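Local coordinates for protein NADH dehydrogenase, putative (Plasmodium falciparum, PDB 5JWC) that probably oxidises NADH through its bound FAD and passes the electrons to ubiquinone, as a type II NADH dehydrogenase of the malaria parasite's mitochondrion, at residues F41-N46 / N436-F441; P313-A316 / L321-D324. All blocks are in the same frame, centred on the assembly; numbering follows the deposited sequence.

Contact 1 joins two helices far apart in sequence, 38-46 of the dinucleotide-binding fold and 424-440, while contact 2 is a local closure between the loop after helix 303-309 and strand 321-323. Their centres lie about 24 Å apart, with nearest atoms about 10 Å from each other, and they hold no element in common. Contact 1 is partly buried: its phenylalanine pair is in the interior, its asparagines nearer the surface. Contact 2 is mostly buried, and there a glutamine amide pairs with strand backbone. Aromatic packing plus one amide-to-carbonyl bond at a helix pair thus contrasts with two hydrogen bonds between a side-chain amide and the backbone of a short strand.

Contact 1 (F41-N46 / N436-F441); sequences FNFLLN and NVFNNF
Phe-43 points the edge of its ring at the face of Phe-438 in an offset edge-to-face pair, the centroids 5.9 Å apart and the planes at 76°. The nearest carbons are Phe-43 CZ and Phe-438 CD2, at 3.9 Å. With its CG anti to the backbone N (chi1 -173°), Phe-43 reaches toward helix 424-440; the two segments run at 24° with their axes 10.7 Å apart. Three residues on from Phe-43, Asn-46 O accepts a hydrogen bond of 2.8 Å from Asn-439 ND2, lying in the amide plane of that side chain. Asn-439 OD1 takes the backbone N-H of Asp-48, and Asn-46 sends its own ND2 to Ser-435 OG on helix 424-440. Further out, Ile-33 and Ile-133 of the FAD-domain sheet pack on Phe-43, and Tyr-131 and Tyr-338 meet Phe-438 edge-to-face. Helix 38-46 starts within a GxGxxG motif consistent with a Rossmann-type FAD site, and the Phe-43 side chain lies about 9 Å from the cofactor. Helix 424-440 is therefore fastened to this unit by aromatic packing inside and, toward the surface, by side-chain amides that tie Asn-46 and Asn-439 across the two helices.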
loop_
_atom_site.group_PDB
_atom_site.type_symbol
_atom_site.label_atom_id
_atom_site.label_comp_id
_atom_site.label_asym_id
_atom_site.label_seq_id
_atom_site.Cartn_x
_atom_site.Cartn_y
_atom_site.Cartn_z
ATOM N N PHE A 41 22.158 -0.509 6.783
ATOM C CA PHE A 41 21.287 -1.093 7.803
ATOM C C PHE A 41 21.979 -2.216 8.569
ATOM O O PHE A 41 21.877 -2.288 9.803
ATOM C CB PHE A 41 19.972 -1.603 7.163
ATOM C CG PHE A 41 18.940 -2.108 8.158
ATOM C CD1 PHE A 41 18.505 -1.316 9.197
ATOM C CD2 PHE A 41 18.414 -3.382 8.041
ATOM C CE1 PHE A 41 17.544 -1.788 10.112
ATOM C CE2 PHE A 41 17.449 -3.863 8.943
ATOM C CZ PHE A 41 17.016 -3.053 9.979
ATOM N N ASN A 42 22.681 -3.114 7.882
ATOM C CA ASN A 42 23.326 -4.170 8.657
ATOM C C ASN A 42 24.488 -3.628 9.498
ATOM O O ASN A 42 24.794 -4.172 10.544
ATOM C CB ASN A 42 23.786 -5.321 7.762
ATOM C CG ASN A 42 22.625 -6.188 7.329
ATOM O OD1 ASN A 42 22.137 -7.001 8.093
ATOM N ND2 ASN A 42 22.145 -5.972 6.124
ATOM N N PHE A 43 25.106 -2.544 9.067
ATOM C CA PHE A 43 26.123 -1.919 9.912
ATOM C C PHE A 43 25.455 -1.421 11.206
ATOM O O PHE A 43 25.958 -1.637 12.320
ATOM C CB PHE A 43 26.798 -0.770 9.166
ATOM C CG PHE A 43 27.983 -0.171 9.904
ATOM C CD1 PHE A 43 29.282 -0.550 9.581
ATOM C CD2 PHE A 43 27.793 0.784 10.897
ATOM C CE1 PHE A 43 30.397 0.018 10.243
ATOM C CE2 PHE A 43 28.882 1.350 11.576
ATOM C CZ PHE A 43 30.188 0.964 11.243
ATOM N N LEU A 44 24.320 -0.744 11.038
ATOM C CA LEU A 44 23.531 -0.245 12.157
ATOM C C LEU A 44 23.119 -1.377 13.101
ATOM O O LEU A 44 23.163 -1.223 14.320
ATOM C CB LEU A 44 22.278 0.492 11.641
ATOM C CG LEU A 44 21.402 1.206 12.680
ATOM C CD1 LEU A 44 22.054 2.546 13.070
ATOM C CD2 LEU A 44 19.950 1.414 12.184
ATOM N N LEU A 45 22.707 -2.510 12.546
ATOM C CA LEU A 45 22.264 -3.611 13.373
ATOM C C LEU A 45 23.369 -4.115 14.294
ATOM O O LEU A 45 23.072 -4.671 15.336
ATOM C CB LEU A 45 21.731 -4.787 12.542
ATOM C CG LEU A 45 20.372 -4.560 11.862
ATOM C CD1 LEU A 45 19.932 -5.805 11.064
ATOM C CD2 LEU A 45 19.272 -4.021 12.789
ATOM N N ASN A 46 24.633 -3.936 13.914
ATOM C CA ASN A 46 25.737 -4.543 14.673
ATOM C C ASN A 46 26.677 -3.579 15.412
ATOM O O ASN A 46 27.432 -4.009 16.283
ATOM C CB ASN A 46 26.574 -5.433 13.739
ATOM C CG ASN A 46 27.573 -6.300 14.490
ATOM O OD1 ASN A 46 27.201 -7.075 15.376
ATOM N ND2 ASN A 46 28.850 -6.198 14.108
ATOM N N ASN A 436 32.162 -4.912 13.266
ATOM C CA ASN A 436 33.003 -5.655 14.204
ATOM C C ASN A 436 34.395 -5.033 14.362
ATOM O O ASN A 436 34.979 -5.080 15.456
ATOM C CB ASN A 436 33.153 -7.111 13.781
ATOM C CG ASN A 436 33.938 -7.935 14.793
ATOM O OD1 ASN A 436 33.440 -8.241 15.875
ATOM N ND2 ASN A 436 35.166 -8.303 14.442
ATOM N N VAL A 437 34.939 -4.470 13.282
ATOM C CA VAL A 437 36.233 -3.794 13.392
ATOM C C VAL A 437 36.127 -2.571 14.311
ATOM O O VAL A 437 37.014 -2.330 15.150
ATOM C CB VAL A 437 36.785 -3.359 12.021
ATOM C CG1 VAL A 437 37.951 -2.397 12.202
ATOM C CG2 VAL A 437 37.278 -4.574 11.244
ATOM N N PHE A 438 35.040 -1.816 14.170
ATOM C CA PHE A 438 34.803 -0.673 15.053
ATOM C C PHE A 438 34.544 -1.094 16.498
ATOM O O PHE A 438 35.072 -0.470 17.428
ATOM C CB PHE A 438 33.646 0.179 14.543
ATOM C CG PHE A 438 34.044 1.173 13.498
ATOM C CD1 PHE A 438 34.470 2.442 13.857
ATOM C CD2 PHE A 438 34.011 0.840 12.158
ATOM C CE1 PHE A 438 34.837 3.362 12.899
ATOM C CE2 PHE A 438 34.385 1.751 11.187
ATOM C CZ PHE A 438 34.795 3.018 11.553
ATOM N N ASN A 439 33.787 -2.168 16.692
ATOM C CA ASN A 439 33.481 -2.628 18.042
ATOM C C ASN A 439 34.680 -3.197 18.803
ATOM O O ASN A 439 34.786 -3.009 20.016
ATOM C CB ASN A 439 32.385 -3.703 18.038
ATOM C CG ASN A 439 31.013 -3.162 17.596
ATOM O OD1 ASN A 439 30.786 -1.958 17.575
ATOM N ND2 ASN A 439 30.094 -4.073 17.256
ATOM N N ASN A 440 35.555 -3.917 18.106
ATOM C CA ASN A 440 36.529 -4.772 18.788
ATOM C C ASN A 440 37.997 -4.589 18.410
ATOM O O ASN A 440 38.864 -5.300 18.910
ATOM C CB ASN A 440 36.143 -6.227 18.558
ATOM C CG ASN A 440 34.854 -6.595 19.251
ATOM O OD1 ASN A 440 34.633 -6.244 20.416
ATOM N ND2 ASN A 440 33.987 -7.298 18.540
ATOM N N PHE A 441 38.283 -3.643 17.528
ATOM C CA PHE A 441 39.642 -3.422 17.087
ATOM C C PHE A 441 40.019 -1.951 17.219
ATOM O O PHE A 441 41.022 -1.623 17.855
ATOM C CB PHE A 441 39.833 -3.896 15.636
ATOM C CG PHE A 441 39.823 -5.407 15.469
ATOM C CD1 PHE A 441 41.006 -6.111 15.335
ATOM C CD2 PHE A 441 38.630 -6.117 15.446
ATOM C CE1 PHE A 441 41.006 -7.490 15.178
ATOM C CE2 PHE A 441 38.624 -7.505 15.291
ATOM C CZ PHE A 441 39.816 -8.188 15.156
#

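Contact 2 (P313-A316 / L321-D324); sequences PVQA and LKVD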
loop_
_atom_site.group_PDB
_atom_site.type_symbol
_atom_site.label_atom_id
_atom_site.label_comp_id
_atom_site.label_asym_id
_atom_site.label_seq_id
_atom_site.Cartn_x
_atom_site.Cartn_y
_atom_site.Cartn_z
ATOM N N PRO A 313 42.068 13.736 -5.362
ATOM C CA PRO A 313 43.020 13.846 -6.477
ATOM C C PRO A 313 43.416 12.492 -7.058
ATOM O O PRO A 313 43.188 12.265 -8.248
ATOM C CB PRO A 313 44.222 14.575 -5.850
ATOM C CG PRO A 313 44.043 14.436 -4.362
ATOM C CD PRO A 313 42.563 14.389 -4.138
ATOM N N VAL A 314 43.945 11.594 -6.235
ATOM C CA VAL A 314 44.290 10.251 -6.701
ATOM C C VAL A 314 43.113 9.488 -7.357
ATOM O O VAL A 314 43.340 8.649 -8.227
ATOM C CB VAL A 314 44.888 9.406 -5.553
ATOM C CG1 VAL A 314 43.799 8.756 -4.719
ATOM C CG2 VAL A 314 45.841 8.358 -6.105
ATOM N N GLN A 315 41.866 9.770 -6.972
ATOM C CA GLN A 315 40.723 9.056 -7.558
ATOM C C GLN A 315 39.941 9.890 -8.584
ATOM O O GLN A 315 38.895 9.451 -9.076
ATOM C CB GLN A 315 39.749 8.587 -6.455
ATOM C CG GLN A 315 40.343 7.649 -5.412
ATOM C CD GLN A 315 39.337 6.608 -4.940
ATOM O OE1 GLN A 315 38.506 6.137 -5.718
ATOM N NE2 GLN A 315 39.414 6.239 -3.664
ATOM N N ALA A 316 40.461 11.066 -8.926
ATOM C CA ALA A 316 39.703 12.075 -9.672
ATOM C C ALA A 316 39.076 11.603 -10.973
ATOM O O ALA A 316 38.021 12.099 -11.356
ATOM C CB ALA A 316 40.589 13.284 -9.937
ATOM N N LEU A 321 34.212 4.311 -6.717
ATOM C CA LEU A 321 34.958 4.576 -5.506
ATOM C C LEU A 321 35.840 3.383 -5.135
ATOM O O LEU A 321 35.344 2.275 -4.961
ATOM C CB LEU A 321 33.984 4.904 -4.373
ATOM C CG LEU A 321 34.643 5.449 -3.103
ATOM C CD1 LEU A 321 35.469 6.695 -3.435
ATOM C CD2 LEU A 321 33.592 5.779 -2.065
ATOM N N LYS A 322 37.145 3.604 -5.007
ATOM C CA LYS A 322 38.053 2.526 -4.612
ATOM C C LYS A 322 38.357 2.551 -3.125
ATOM O O LYS A 322 38.616 3.615 -2.559
ATOM C CB LYS A 322 39.363 2.604 -5.401
ATOM C CG LYS A 322 39.256 2.378 -6.908
ATOM C CD LYS A 322 39.030 0.891 -7.216
ATOM C CE LYS A 322 39.359 0.560 -8.683
ATOM N NZ LYS A 322 40.289 -0.627 -8.764
ATOM N N VAL A 323 38.326 1.383 -2.487
ATOM C CA VAL A 323 38.718 1.272 -1.088
ATOM C C VAL A 323 39.848 0.271 -0.973
ATOM O O VAL A 323 40.038 -0.564 -1.866
ATOM C CB VAL A 323 37.554 0.814 -0.184
ATOM C CG1 VAL A 323 36.362 1.757 -0.356
ATOM C CG2 VAL A 323 37.156 -0.630 -0.527
ATOM N N ASP A 324 40.585 0.318 0.125
ATOM C CA ASP A 324 41.642 -0.664 0.305
ATOM C C ASP A 324 41.089 -1.938 0.935
ATOM O O ASP A 324 39.873 -2.069 1.132
ATOM C CB ASP A 324 42.801 -0.088 1.144
ATOM C CG ASP A 324 42.399 0.283 2.588
ATOM O OD1 ASP A 324 43.147 1.095 3.187
ATOM O OD2 ASP A 324 41.386 -0.220 3.142
#
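Gln-315 sets CG anti to its own carbonyl carbon (chi1 -59°) and then bends at chi2 (-145°), which brings its carboxamide alongside the backbone of Lys-322. There it pairs as a backbone neighbour would, alongside Ile-330, whose backbone also bonds to Lys-322: one amide group accepts from the N-H and donates to the C=O of the same residue, in the loop that runs from helix 303-309 into strand 321-323 of this pyridine nucleotide-disulphide oxidoreductase fold. Lys-322 N gives a nearly straight bond to Gln-315 OE1, 3.0 Å long with an N-H...O angle of 169°. In return, Gln-315 NE2 donates to Lys-322 O at 3.0 Å, approaching in the carbonyl plane on a lone pair. The two bonds fix the rotation of the carboxamide. NE2 also donates to Ile-330 O and OE1 also accepts from Asn-318 ND2, so each makes two hydrogen bonds and both polar atoms of this buried amide are satisfied. Strand 321-323 meanwhile pairs in parallel with strand 344-346, and Leu-321 turns its side chain among Ile-305, Phe-308 and Leu-309, which packs the start of the strand segment against the helix that precedes the loop. From this apolar cluster one methyl comes back to the amide, with Leu-321 CD1 resting 3.8 Å from Gln-315 OE1.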